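Local atomic coordinates of phosphatase YwpJ (Bacillus subtilis, PDB entry 1NRW), a protein that dephosphorylates phosphorylated five- and six-carbon sugars and nucleoside monophosphates, and less readily flavin mononucleotide, in vitro, with magnesium as cofactor. Residues L97-G109 / I170-K184. Sequence-based numbering, arbitrary orientation.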
loop_
_atom_site.group_PDB
_atom_site.type_symbol
_atom_site.label_atom_id
_atom_site.label_comp_id
_atom_site.label_asym_id
_atom_site.label_seq_id
_atom_site.Cartn_x
_atom_site.Cartn_y
_atom_site.Cartn_z
ATOM N N LEU A 97 -6.991 11.699 -15.771
ATOM C CA LEU A 97 -7.806 10.641 -15.181
ATOM C C LEU A 97 -9.285 11.009 -15.148
ATOM O O LEU A 97 -10.145 10.195 -15.477
ATOM C CB LEU A 97 -7.335 10.327 -13.755
ATOM C CG LEU A 97 -5.966 9.655 -13.632
ATOM C CD1 LEU A 97 -5.562 9.558 -12.165
ATOM C CD2 LEU A 97 -6.023 8.275 -14.270
ATOM N N GLU A 98 -9.579 12.239 -14.749
ATOM C CA GLU A 98 -10.963 12.679 -14.663
ATOM C C GLU A 98 -11.605 12.825 -16.039
ATOM O O GLU A 98 -12.736 12.396 -16.246
ATOM C CB GLU A 98 -11.042 14.000 -13.891
ATOM C CG GLU A 98 -12.455 14.485 -13.621
ATOM C CD GLU A 98 -12.485 15.654 -12.656
ATOM O OE1 GLU A 98 -12.228 15.442 -11.451
ATOM O OE2 GLU A 98 -12.758 16.786 -13.107
ATOM N N SER A 99 -10.880 13.412 -16.984
ATOM C CA SER A 99 -11.419 13.601 -18.329
ATOM C C SER A 99 -11.622 12.272 -19.051
ATOM O O SER A 99 -12.493 12.160 -19.918
ATOM C CB SER A 99 -10.494 14.496 -19.161
ATOM O OG SER A 99 -9.275 13.846 -19.478
ATOM N N GLU A 100 -10.831 11.266 -18.686
ATOM C CA GLU A 100 -10.926 9.953 -19.319
ATOM C C GLU A 100 -11.827 8.962 -18.586
ATOM O O GLU A 100 -11.820 7.769 -18.880
ATOM C CB GLU A 100 -9.534 9.350 -19.501
ATOM C CG GLU A 100 -8.752 9.942 -20.663
ATOM C CD GLU A 100 -9.500 9.824 -21.980
ATOM O OE1 GLU A 100 -10.042 8.736 -22.264
ATOM O OE2 GLU A 100 -9.541 10.819 -22.734
ATOM N N ASN A 101 -12.584 9.459 -17.618
ATOM C CA ASN A 101 -13.529 8.631 -16.878
ATOM C C ASN A 101 -12.962 7.505 -16.014
ATOM O O ASN A 101 -13.569 6.441 -15.893
ATOM C CB ASN A 101 -14.559 8.065 -17.853
ATOM C CG ASN A 101 -15.189 9.143 -18.706
ATOM O OD1 ASN A 101 -15.786 10.085 -18.183
ATOM N ND2 ASN A 101 -15.052 9.022 -20.023
ATOM N N TYR A 102 -11.796 7.731 -15.424
ATOM C CA TYR A 102 -11.207 6.746 -14.525
ATOM C C TYR A 102 -11.694 7.116 -13.133
ATOM O O TYR A 102 -11.912 8.296 -12.858
ATOM C CB TYR A 102 -9.682 6.856 -14.512
ATOM C CG TYR A 102 -8.984 6.324 -15.735
ATOM C CD1 TYR A 102 -8.556 4.994 -15.795
ATOM C CD2 TYR A 102 -8.738 7.151 -16.827
ATOM C CE1 TYR A 102 -7.896 4.503 -16.922
ATOM C CE2 TYR A 102 -8.085 6.674 -17.954
ATOM C CZ TYR A 102 -7.666 5.354 -17.997
ATOM O OH TYR A 102 -7.025 4.893 -19.118
ATOM N N TYR A 103 -11.892 6.128 -12.263
ATOM C CA TYR A 103 -12.252 6.440 -10.885
ATOM C C TYR A 103 -10.874 6.777 -10.323
ATOM O O TYR A 103 -9.874 6.217 -10.779
ATOM C CB TYR A 103 -12.766 5.218 -10.114
ATOM C CG TYR A 103 -14.114 4.671 -10.510
ATOM C CD1 TYR A 103 -14.938 5.344 -11.410
ATOM C CD2 TYR A 103 -14.563 3.457 -9.984
ATOM C CE1 TYR A 103 -16.176 4.815 -11.783
ATOM C CE2 TYR A 103 -15.794 2.923 -10.346
ATOM C CZ TYR A 103 -16.593 3.604 -11.248
ATOM O OH TYR A 103 -17.797 3.056 -11.634
ATOM N N TYR A 104 -10.796 7.675 -9.351
ATOM C CA TYR A 104 -9.492 7.985 -8.784
ATOM C C TYR A 104 -9.562 8.435 -7.336
ATOM O O TYR A 104 -10.595 8.910 -6.862
ATOM C CB TYR A 104 -8.759 9.023 -9.658
ATOM C CG TYR A 104 -9.348 10.417 -9.659
ATOM C CD1 TYR A 104 -9.022 11.333 -8.655
ATOM C CD2 TYR A 104 -10.228 10.823 -10.661
ATOM C CE1 TYR A 104 -9.555 12.618 -8.651
ATOM C CE2 TYR A 104 -10.771 12.107 -10.669
ATOM C CZ TYR A 104 -10.429 12.997 -9.660
ATOM O OH TYR A 104 -10.962 14.265 -9.654
ATOM N N GLU A 105 -8.457 8.246 -6.624
ATOM C CA GLU A 105 -8.367 8.628 -5.224
ATOM C C GLU A 105 -7.041 9.357 -5.071
ATOM O O GLU A 105 -6.017 8.900 -5.580
ATOM C CB GLU A 105 -8.398 7.387 -4.327
ATOM C CG GLU A 105 -9.674 6.559 -4.481
ATOM C CD GLU A 105 -9.701 5.340 -3.576
ATOM O OE1 GLU A 105 -8.794 5.199 -2.725
ATOM O OE2 GLU A 105 -10.638 4.524 -3.712
ATOM N N VAL A 106 -7.070 10.493 -4.382
ATOM C CA VAL A 106 -5.865 11.293 -4.184
ATOM C C VAL A 106 -5.446 11.269 -2.720
ATOM O O VAL A 106 -6.112 11.839 -1.853
ATOM C CB VAL A 106 -6.094 12.760 -4.623
ATOM C CG1 VAL A 106 -4.774 13.528 -4.596
ATOM C CG2 VAL A 106 -6.697 12.798 -6.031
ATOM N N PHE A 107 -4.334 10.598 -2.449
ATOM C CA PHE A 107 -3.817 10.493 -1.094
ATOM C C PHE A 107 -2.991 11.728 -0.764
ATOM O O PHE A 107 -1.988 12.002 -1.418
ATOM C CB PHE A 107 -2.967 9.228 -0.968
ATOM C CG PHE A 107 -3.764 7.955 -1.093
ATOM C CD1 PHE A 107 -4.244 7.307 0.045
ATOM C CD2 PHE A 107 -4.080 7.438 -2.345
ATOM C CE1 PHE A 107 -5.034 6.158 -0.066
ATOM C CE2 PHE A 107 -4.871 6.285 -2.467
ATOM C CZ PHE A 107 -5.346 5.650 -1.325
ATOM N N THR A 108 -3.435 12.472 0.244
ATOM C CA THR A 108 -2.758 13.690 0.679
ATOM C C THR A 108 -2.536 13.603 2.182
ATOM O O THR A 108 -2.756 12.558 2.790
ATOM C CB THR A 108 -3.615 14.937 0.399
ATOM O OG1 THR A 108 -4.742 14.947 1.284
ATOM C CG2 THR A 108 -4.107 14.932 -1.037
ATOM N N GLY A 109 -2.112 14.704 2.787
ATOM C CA GLY A 109 -1.898 14.688 4.222
ATOM C C GLY A 109 -3.209 14.636 4.991
ATOM O O GLY A 109 -3.409 13.779 5.851
ATOM N N ILE A 170 -1.671 21.765 0.403
ATOM C CA ILE A 170 -2.125 20.420 0.067
ATOM C C ILE A 170 -1.043 19.684 -0.716
ATOM O O ILE A 170 -0.698 20.065 -1.835
ATOM C CB ILE A 170 -3.426 20.448 -0.768
ATOM C CG1 ILE A 170 -3.824 19.022 -1.160
ATOM C CG2 ILE A 170 -3.236 21.315 -1.998
ATOM C CD1 ILE A 170 -5.106 18.932 -1.971
ATOM N N ASP A 171 -0.503 18.631 -0.114
ATOM C CA ASP A 171 0.542 17.845 -0.751
ATOM C C ASP A 171 -0.051 16.593 -1.378
ATOM O O ASP A 171 -0.950 15.972 -0.814
ATOM C CB ASP A 171 1.610 17.456 0.272
ATOM C CG ASP A 171 2.333 18.662 0.846
ATOM O OD1 ASP A 171 2.924 19.434 0.062
ATOM O OD2 ASP A 171 2.310 18.834 2.081
ATOM N N PHE A 172 0.460 16.236 -2.549
ATOM C CA PHE A 172 0.002 15.059 -3.278
ATOM C C PHE A 172 1.039 13.956 -3.094
ATOM O O PHE A 172 2.186 14.105 -3.506
ATOM C CB PHE A 172 -0.152 15.405 -4.760
ATOM C CG PHE A 172 -1.179 16.475 -5.023
ATOM C CD1 PHE A 172 -2.536 16.183 -4.956
ATOM C CD2 PHE A 172 -0.789 17.783 -5.299
ATOM C CE1 PHE A 172 -3.498 17.179 -5.161
ATOM C CE2 PHE A 172 -1.737 18.786 -5.504
ATOM C CZ PHE A 172 -3.098 18.484 -5.435
ATOM N N TYR A 173 0.630 12.850 -2.477
ATOM C CA TYR A 173 1.551 11.747 -2.221
ATOM C C TYR A 173 1.409 10.555 -3.155
ATOM O O TYR A 173 2.402 10.012 -3.630
ATOM C CB TYR A 173 1.390 11.244 -0.785
ATOM C CG TYR A 173 1.602 12.293 0.278
ATOM C CD1 TYR A 173 2.721 13.128 0.252
ATOM C CD2 TYR A 173 0.694 12.440 1.323
ATOM C CE1 TYR A 173 2.925 14.086 1.246
ATOM C CE2 TYR A 173 0.887 13.391 2.319
ATOM C CZ TYR A 173 2.003 14.211 2.275
ATOM O OH TYR A 173 2.194 15.148 3.264
ATOM N N ASN A 174 0.173 10.138 -3.405
ATOM C CA ASN A 174 -0.066 8.973 -4.246
ATOM C C ASN A 174 -1.420 9.161 -4.912
ATOM O O ASN A 174 -2.349 9.692 -4.301
ATOM C CB ASN A 174 -0.054 7.714 -3.355
ATOM C CG ASN A 174 -0.013 6.409 -4.144
ATOM O OD1 ASN A 174 0.566 6.332 -5.226
ATOM N ND2 ASN A 174 -0.606 5.359 -3.571
ATOM N N ILE A 175 -1.511 8.758 -6.172
ATOM C CA ILE A 175 -2.754 8.863 -6.924
ATOM C C ILE A 175 -3.118 7.487 -7.452
ATOM O O ILE A 175 -2.343 6.866 -8.188
ATOM C CB ILE A 175 -2.620 9.835 -8.117
ATOM C CG1 ILE A 175 -2.287 11.240 -7.605
ATOM C CG2 ILE A 175 -3.926 9.866 -8.915
ATOM C CD1 ILE A 175 -1.956 12.244 -8.711
ATOM N N LEU A 176 -4.290 7.005 -7.056
ATOM C CA LEU A 176 -4.769 5.704 -7.507
ATOM C C LEU A 176 -5.775 5.911 -8.638
ATOM O O LEU A 176 -6.668 6.749 -8.530
ATOM C CB LEU A 176 -5.431 4.947 -6.347
ATOM C CG LEU A 176 -6.033 3.561 -6.641
ATOM C CD1 LEU A 176 -6.054 2.736 -5.365
ATOM C CD2 LEU A 176 -7.445 3.702 -7.221
ATOM N N GLY A 177 -5.588 5.167 -9.725
ATOM C CA GLY A 177 -6.486 5.220 -10.867
ATOM C C GLY A 177 -7.129 3.850 -11.002
ATOM O O GLY A 177 -6.462 2.836 -10.812
ATOM N N PHE A 178 -8.413 3.809 -11.343
ATOM C CA PHE A 178 -9.127 2.540 -11.455
ATOM C C PHE A 178 -10.068 2.517 -12.651
ATOM O O PHE A 178 -10.662 3.536 -13.001
ATOM C CB PHE A 178 -9.939 2.320 -10.170
ATOM C CG PHE A 178 -10.900 1.156 -10.222
ATOM C CD1 PHE A 178 -10.575 -0.061 -9.626
ATOM C CD2 PHE A 178 -12.147 1.292 -10.831
ATOM C CE1 PHE A 178 -11.481 -1.129 -9.627
ATOM C CE2 PHE A 178 -13.064 0.233 -10.842
ATOM C CZ PHE A 178 -12.729 -0.979 -10.238
ATOM N N SER A 179 -10.196 1.346 -13.267
ATOM C CA SER A 179 -11.121 1.159 -14.383
ATOM C C SER A 179 -11.490 -0.312 -14.514
ATOM O O SER A 179 -10.639 -1.186 -14.360
ATOM C CB SER A 179 -10.518 1.632 -15.707
ATOM O OG SER A 179 -11.477 1.500 -16.745
ATOM N N PHE A 180 -12.763 -0.582 -14.789
ATOM C CA PHE A 180 -13.230 -1.955 -14.967
ATOM C C PHE A 180 -12.744 -2.510 -16.299
ATOM O O PHE A 180 -12.715 -3.725 -16.502
ATOM C CB PHE A 180 -14.762 -2.010 -14.989
ATOM C CG PHE A 180 -15.408 -1.765 -13.662
ATOM C CD1 PHE A 180 -15.267 -2.678 -12.626
ATOM C CD2 PHE A 180 -16.194 -0.636 -13.460
ATOM C CE1 PHE A 180 -15.906 -2.472 -11.404
ATOM C CE2 PHE A 180 -16.837 -0.422 -12.242
ATOM C CZ PHE A 180 -16.692 -1.343 -11.214
ATOM N N PHE A 181 -12.357 -1.614 -17.201
ATOM C CA PHE A 181 -11.953 -1.999 -18.550
ATOM C C PHE A 181 -10.474 -2.198 -18.839
ATOM O O PHE A 181 -9.658 -1.294 -18.662
ATOM C CB PHE A 181 -12.547 -0.987 -19.524
ATOM C CG PHE A 181 -14.009 -0.750 -19.299
ATOM C CD1 PHE A 181 -14.941 -1.731 -19.627
ATOM C CD2 PHE A 181 -14.453 0.423 -18.696
ATOM C CE1 PHE A 181 -16.294 -1.550 -19.355
ATOM C CE2 PHE A 181 -15.802 0.614 -18.418
ATOM C CZ PHE A 181 -16.726 -0.376 -18.748
ATOM N N LYS A 182 -10.150 -3.395 -19.318
ATOM C CA LYS A 182 -8.777 -3.750 -19.641
ATOM C C LYS A 182 -8.119 -2.712 -20.545
ATOM O O LYS A 182 -6.964 -2.342 -20.333
ATOM C CB LYS A 182 -8.741 -5.122 -20.319
ATOM C CG LYS A 182 -7.341 -5.641 -20.597
ATOM C CD LYS A 182 -7.366 -6.980 -21.324
ATOM C CE LYS A 182 -7.928 -6.844 -22.734
ATOM N NZ LYS A 182 -7.925 -8.141 -23.469
ATOM N N GLU A 183 -8.855 -2.239 -21.547
ATOM C CA GLU A 183 -8.324 -1.254 -22.488
ATOM C C GLU A 183 -7.897 0.039 -21.802
ATOM O O GLU A 183 -6.872 0.629 -22.153
ATOM C CB GLU A 183 -9.365 -0.925 -23.564
ATOM C CG GLU A 183 -9.860 -2.123 -24.367
ATOM C CD GLU A 183 -10.568 -3.156 -23.509
ATOM O OE1 GLU A 183 -11.454 -2.772 -22.716
ATOM O OE2 GLU A 183 -10.240 -4.356 -23.633
ATOM N N LYS A 184 -8.695 0.484 -20.836
ATOM C CA LYS A 184 -8.405 1.709 -20.100
ATOM C C LYS A 184 -7.191 1.509 -19.204
ATOM O O LYS A 184 -6.361 2.407 -19.053
ATOM C CB LYS A 184 -9.612 2.106 -19.249
ATOM C CG LYS A 184 -10.893 2.294 -20.042
ATOM C CD LYS A 184 -10.867 3.576 -20.839
ATOM C CE LYS A 184 -11.004 4.796 -19.938
ATOM N NZ LYS A 184 -10.972 6.048 -20.741
HETATM O O HOH W 1 -13.307 3.584 -16.882
HETATM O O HOH W 2 -14.152 6.065 -21.469
HETATM O O HOH W 3 -8.201 5.647 -21.462
HETATM O O HOH W 4 -1.845 17.650 2.180
#
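K184 folds back over Y102, its CE above one face of the ring, 4.2 Å from the centroid. Bends at chi2 and chi3 (-74° and -72°) bring NZ to the E100 backbone, where it donates to E100 O at 2.7 Å, in the carbonyl plane and on a lone pair; a salt bridge to E100 OE1 (3.2 Å) adds a second hold. In return Y102 OH donates to K184 O at 2.6 Å, tilted from that carbonyl's plane, and a water joins the hydroxyl to NZ. Were Y102 replaced by an alanine, K184 O would probably lose this donor and the lysine chain the ring beneath it. N101, with positive phi, closes the preceding helix in a Schellman motif (Y102 N to L97 O, N101 N to E98 O), in the turn leading into strand 103-108. Beyond it, Y103 and F178 lie side by side with ring planes near parallel but slid apart, CD2 to CD2 3.4 Å; F180 completes the aromatic cluster. Reciprocal backbone bonds join Y103 with F178 and E105 with L176, the strands running at 168°; F107 N bonds N174 O while F107 O accepts from Y173 N at 2.9 Å, a classic beta bulge. N174 ND2 hydrogen-bonds to E209 OE1 and G45 O. Strands 103-108 and 172-178 are adjacent inner strands of a mixed sheet, consistent with the cap domain of Cof-type HAD phosphatases, with N174 beside the phosphate-binding residue G45.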